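PDB 1V0D: DNA fragmentation factor subunit beta from Mus musculus, which cleaves chromosomal DNA as a nuclease during apoptosis, bringing about the DNA fragmentation and chromatin condensation of the dying cell. Local coordinates for residues D262-E266 with T311-C317; V271-L275 with F290-L294. All blocks are in the same frame, centred on the assembly; numbering follows the deposited sequence.

Interaction 1: residues D262-E266 with T311-C317; sequences DHIIE and TTHKLEC. With MG (magnesium ion), chain C.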
loop_
_atom_site.group_PDB
_atom_site.type_symbol
_atom_site.label_atom_id
_atom_site.label_comp_id
_atom_site.label_asym_id
_atom_site.label_seq_id
_atom_site.Cartn_x
_atom_site.Cartn_y
_atom_site.Cartn_z
ATOM N N ASP A 262 -3.181 5.789 -11.486
ATOM C CA ASP A 262 -3.138 4.737 -12.492
ATOM C C ASP A 262 -3.342 5.177 -13.942
ATOM O O ASP A 262 -4.325 5.844 -14.266
ATOM C CB ASP A 262 -4.160 3.663 -12.072
ATOM C CG ASP A 262 -4.236 2.482 -13.031
ATOM O OD1 ASP A 262 -3.190 1.887 -13.391
ATOM O OD2 ASP A 262 -5.377 2.135 -13.409
ATOM N N HIS A 263 -2.394 4.809 -14.805
ATOM C CA HIS A 263 -2.469 5.136 -16.227
ATOM C C HIS A 263 -3.555 4.285 -16.899
ATOM O O HIS A 263 -3.506 3.051 -16.834
ATOM C CB HIS A 263 -1.139 4.843 -16.927
ATOM C CG HIS A 263 -0.018 5.760 -16.538
ATOM N ND1 HIS A 263 0.632 5.676 -15.326
ATOM C CD2 HIS A 263 0.586 6.765 -17.219
ATOM C CE1 HIS A 263 1.589 6.586 -15.279
ATOM N NE2 HIS A 263 1.582 7.260 -16.415
ATOM N N ILE A 264 -4.521 4.933 -17.548
ATOM C CA ILE A 264 -5.580 4.205 -18.226
ATOM C C ILE A 264 -4.967 3.401 -19.365
ATOM O O ILE A 264 -5.232 2.212 -19.513
ATOM C CB ILE A 264 -6.641 5.152 -18.777
ATOM C CG1 ILE A 264 -7.156 6.052 -17.641
ATOM C CG2 ILE A 264 -7.788 4.339 -19.381
ATOM C CD1 ILE A 264 -8.209 7.054 -18.064
ATOM N N ILE A 265 -4.159 4.054 -20.189
ATOM C CA ILE A 265 -3.461 3.356 -21.256
ATOM C C ILE A 265 -2.126 3.098 -20.557
ATOM O O ILE A 265 -1.347 4.030 -20.328
ATOM C CB ILE A 265 -3.247 4.258 -22.490
ATOM C CG1 ILE A 265 -4.597 4.707 -23.053
ATOM C CG2 ILE A 265 -2.467 3.512 -23.555
ATOM C CD1 ILE A 265 -4.484 5.524 -24.329
ATOM N N GLU A 266 -1.888 1.842 -20.184
ATOM C CA GLU A 266 -0.682 1.452 -19.460
ATOM C C GLU A 266 0.569 2.078 -20.036
ATOM O O GLU A 266 0.820 2.008 -21.238
ATOM C CB GLU A 266 -0.564 -0.060 -19.447
ATOM C CG GLU A 266 -1.728 -0.734 -18.774
ATOM C CD GLU A 266 -1.591 -2.242 -18.770
ATOM O OE1 GLU A 266 -1.690 -2.853 -19.856
ATOM O OE2 GLU A 266 -1.375 -2.816 -17.676
ATOM N N THR A 311 -4.536 -5.882 -13.626
ATOM C CA THR A 311 -4.682 -6.710 -14.813
ATOM C C THR A 311 -4.363 -5.837 -16.010
ATOM O O THR A 311 -4.232 -4.619 -15.882
ATOM C CB THR A 311 -6.111 -7.207 -14.976
ATOM O OG1 THR A 311 -6.625 -7.590 -13.697
ATOM C CG2 THR A 311 -6.146 -8.406 -15.915
ATOM N N THR A 312 -4.248 -6.453 -17.176
ATOM C CA THR A 312 -3.943 -5.699 -18.377
ATOM C C THR A 312 -5.092 -4.793 -18.767
ATOM O O THR A 312 -6.248 -5.199 -18.719
ATOM C CB THR A 312 -3.664 -6.624 -19.561
ATOM O OG1 THR A 312 -2.684 -7.592 -19.184
ATOM C CG2 THR A 312 -3.134 -5.822 -20.743
ATOM N N HIS A 313 -4.763 -3.552 -19.117
ATOM C CA HIS A 313 -5.742 -2.578 -19.588
ATOM C C HIS A 313 -5.629 -2.861 -21.083
ATOM O O HIS A 313 -4.603 -2.555 -21.699
ATOM C CB HIS A 313 -5.271 -1.147 -19.303
ATOM C CG HIS A 313 -5.186 -0.803 -17.847
ATOM N ND1 HIS A 313 -5.063 -1.753 -16.856
ATOM C CD2 HIS A 313 -5.174 0.396 -17.217
ATOM C CE1 HIS A 313 -4.982 -1.156 -15.680
ATOM N NE2 HIS A 313 -5.047 0.149 -15.871
ATOM N N LYS A 314 -6.653 -3.467 -21.668
ATOM C CA LYS A 314 -6.584 -3.811 -23.083
ATOM C C LYS A 314 -6.716 -2.611 -24.037
ATOM O O LYS A 314 -7.339 -2.712 -25.097
ATOM C CB LYS A 314 -7.641 -4.871 -23.396
ATOM N N LEU A 315 -6.115 -1.481 -23.669
ATOM C CA LEU A 315 -6.183 -0.283 -24.496
ATOM C C LEU A 315 -4.918 -0.066 -25.320
ATOM O O LEU A 315 -3.872 -0.653 -25.043
ATOM C CB LEU A 315 -6.422 0.959 -23.631
ATOM C CG LEU A 315 -7.689 1.160 -22.791
ATOM C CD1 LEU A 315 -8.906 0.691 -23.562
ATOM C CD2 LEU A 315 -7.562 0.405 -21.499
ATOM N N GLU A 316 -5.027 0.795 -26.331
ATOM C CA GLU A 316 -3.915 1.135 -27.215
ATOM C C GLU A 316 -3.880 2.645 -27.484
ATOM O O GLU A 316 -4.852 3.356 -27.222
ATOM C CB GLU A 316 -4.056 0.398 -28.547
ATOM C CG GLU A 316 -3.321 -0.922 -28.636
ATOM C CD GLU A 316 -3.320 -1.487 -30.054
ATOM O OE1 GLU A 316 -4.419 -1.817 -30.557
ATOM O OE2 GLU A 316 -2.227 -1.595 -30.667
ATOM N N CYS A 317 -2.765 3.138 -28.013
ATOM C CA CYS A 317 -2.663 4.560 -28.319
ATOM C C CYS A 317 -3.493 4.909 -29.548
ATOM O O CYS A 317 -3.800 4.048 -30.383
ATOM C CB CYS A 317 -1.209 4.958 -28.571
ATOM S SG CYS A 317 -0.157 5.041 -27.095
HETATM MG MG MG C . -1.038 1.101 -13.211
#
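The magnesium site of a His-Me finger nuclease lies at one end of this contact. Asp262, on strand 260-263, binds the ion through OD1 at 2.3 Å, and its other carboxylate oxygen, OD2, accepts a hydrogen bond from His313 NE2 at 3.2 Å; His308 completes the protein ligands. A carboxylate suits this place because it can serve metal and imidazole together. The His313 ring is held on its other nitrogen too, ND1 donating to Thr311 O at 3.1 Å, while Glu266 CG packs over one face in a CH-pi contact, 4.0 Å from the ring centroid. The Glu266 side chain extends toward the loop, where OE1 takes a weak hydrogen bond from His313 N (3.2 Å). Beyond the polar end, the aliphatic side chains of Ile265 and Leu315 meet, CG1 of the isoleucine to CB of the leucine at 4.2 Å. Phe233 stacks on His313, strand 300-303 pairs with strand 260-263, and Cys317 reaches helices 267-281 and 287-295.

Interaction 2: residues V271-L275 with F290-L294; sequences VVPTL and FYSLL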
loop_
_atom_site.group_PDB
_atom_site.type_symbol
_atom_site.label_atom_id
_atom_site.label_comp_id
_atom_site.label_asym_id
_atom_site.label_seq_id
_atom_site.Cartn_x
_atom_site.Cartn_y
_atom_site.Cartn_z
ATOM N N VAL A 271 2.266 2.656 -23.642
ATOM C CA VAL A 271 2.691 3.999 -24.050
ATOM C C VAL A 271 4.184 4.165 -24.349
ATOM O O VAL A 271 4.553 4.639 -25.419
ATOM C CB VAL A 271 2.307 5.070 -23.006
ATOM C CG1 VAL A 271 2.707 6.432 -23.511
ATOM C CG2 VAL A 271 0.814 5.042 -22.738
ATOM N N VAL A 272 5.047 3.785 -23.410
ATOM C CA VAL A 272 6.484 3.940 -23.627
ATOM C C VAL A 272 6.926 3.220 -24.887
ATOM O O VAL A 272 7.487 3.836 -25.787
ATOM C CB VAL A 272 7.302 3.449 -22.393
ATOM C CG1 VAL A 272 8.787 3.314 -22.741
ATOM C CG2 VAL A 272 7.137 4.457 -21.248
ATOM N N PRO A 273 6.673 1.909 -24.980
ATOM C CA PRO A 273 7.076 1.171 -26.179
ATOM C C PRO A 273 6.503 1.778 -27.476
ATOM O O PRO A 273 7.216 1.879 -28.481
ATOM C CB PRO A 273 6.585 -0.244 -25.898
ATOM C CG PRO A 273 5.437 -0.035 -24.997
ATOM C CD PRO A 273 5.913 1.046 -24.069
ATOM N N THR A 274 5.236 2.195 -27.467
ATOM C CA THR A 274 4.669 2.831 -28.656
ATOM C C THR A 274 5.492 4.086 -28.970
ATOM O O THR A 274 5.758 4.402 -30.133
ATOM C CB THR A 274 3.224 3.262 -28.432
ATOM O OG1 THR A 274 2.387 2.107 -28.314
ATOM C CG2 THR A 274 2.752 4.100 -29.579
ATOM N N LEU A 275 5.892 4.793 -27.913
ATOM C CA LEU A 275 6.691 6.008 -28.029
ATOM C C LEU A 275 7.987 5.675 -28.746
ATOM O O LEU A 275 8.387 6.371 -29.688
ATOM C CB LEU A 275 6.981 6.571 -26.635
ATOM C CG LEU A 275 7.637 7.947 -26.459
ATOM C CD1 LEU A 275 9.117 7.784 -26.380
ATOM C CD2 LEU A 275 7.246 8.881 -27.595
ATOM N N PHE A 290 2.187 11.934 -26.262
ATOM C CA PHE A 290 2.774 10.976 -25.331
ATOM C C PHE A 290 2.959 11.616 -23.962
ATOM O O PHE A 290 2.862 10.953 -22.923
ATOM C CB PHE A 290 4.111 10.475 -25.863
ATOM C CG PHE A 290 3.982 9.620 -27.082
ATOM C CD1 PHE A 290 4.089 10.172 -28.353
ATOM C CD2 PHE A 290 3.666 8.266 -26.964
ATOM C CE1 PHE A 290 3.877 9.386 -29.500
ATOM C CE2 PHE A 290 3.451 7.471 -28.104
ATOM C CZ PHE A 290 3.555 8.035 -29.373
ATOM N N TYR A 291 3.227 12.915 -23.963
ATOM C CA TYR A 291 3.377 13.643 -22.719
ATOM C C TYR A 291 2.049 13.499 -21.965
ATOM O O TYR A 291 2.017 13.057 -20.817
ATOM C CB TYR A 291 3.669 15.112 -23.016
ATOM C CG TYR A 291 3.723 15.981 -21.793
ATOM C CD1 TYR A 291 4.857 16.011 -20.984
ATOM C CD2 TYR A 291 2.631 16.769 -21.433
ATOM C CE1 TYR A 291 4.904 16.816 -19.842
ATOM C CE2 TYR A 291 2.664 17.569 -20.300
ATOM C CZ TYR A 291 3.804 17.590 -19.509
ATOM O OH TYR A 291 3.836 18.385 -18.387
ATOM N N SER A 292 0.955 13.868 -22.618
ATOM C CA SER A 292 -0.367 13.758 -22.015
ATOM C C SER A 292 -0.544 12.399 -21.381
ATOM O O SER A 292 -0.908 12.276 -20.209
ATOM C CB SER A 292 -1.445 13.909 -23.076
ATOM O OG SER A 292 -1.363 15.182 -23.682
ATOM N N LEU A 293 -0.291 11.378 -22.189
ATOM C CA LEU A 293 -0.434 9.994 -21.765
ATOM C C LEU A 293 0.422 9.630 -20.569
ATOM O O LEU A 293 -0.042 8.970 -19.639
ATOM C CB LEU A 293 -0.096 9.053 -22.936
ATOM C CG LEU A 293 -1.219 8.563 -23.878
ATOM C CD1 LEU A 293 -2.425 9.487 -23.843
ATOM C CD2 LEU A 293 -0.674 8.448 -25.284
ATOM N N LEU A 294 1.671 10.078 -20.589
ATOM C CA LEU A 294 2.614 9.734 -19.535
ATOM C C LEU A 294 2.534 10.510 -18.233
ATOM O O LEU A 294 2.756 9.936 -17.175
ATOM C CB LEU A 294 4.046 9.825 -20.094
ATOM C CG LEU A 294 4.397 8.874 -21.248
ATOM C CD1 LEU A 294 5.530 9.397 -22.080
ATOM C CD2 LEU A 294 4.756 7.533 -20.691
#
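Two nearly antiparallel helices, 267-281 and 287-295, form a helical hairpin in the nuclease domain, their short segments inclined at 162° with axes 10.6 Å apart at closest approach. Phe290 opens the second segment with a flat aromatic ring that points into the gap between the helices. Over one face of it Leu275 CD2 makes a CH-pi contact, 3.5 Å from the ring centroid and 18° off its normal, while the rim touches Thr274 CG2, 3.7 Å from CE2, and Val271 CG1, 4.0 Å from CD2. Thr274 can present a methyl here because its hydroxyl OG1 is bonded to Thr270 O, within its own helix. Tyr291 points away and packs against helix 186-202. One turn after Phe290 the chain comes back with Leu293, whose CB lies 3.9 Å from Val271 CG1. Leu294 then closes the row. Its CA-to-CB bond points sideways, but the longer leucine side chain brings its end nearer the compact, branched valines, and Val174 of helix 155-175 touches both Val272 and Leu294. Leu294 CD2 thus sits 3.7 Å from Val271 CG1 and 3.9 Å from Val272 CG2.

How the interactions relate
From the N terminus, the chain leaves strand 260-263, turns through Ile264 to Glu266 and enters helix 267-281. Helix 287-295 then folds back on it, so interaction 2 closes a short hairpin with 14 residues between its segments. Strand 300-303 returns beside the first strand, and the loop at 311-317 finally closes the larger circuit of interaction 1, which encloses the hairpin. The two contacts also touch directly: Glu266 O lies 2.9 Å from Val271 N, a probable hydrogen bond at the start of the helix, and His263 NE2 lies 3.0 Å from Leu294 O, also a probable hydrogen bond. His263 thereby ties the metal-bearing strand to helix 287-295, while Glu266 begins helix 267-281 as its N-cap.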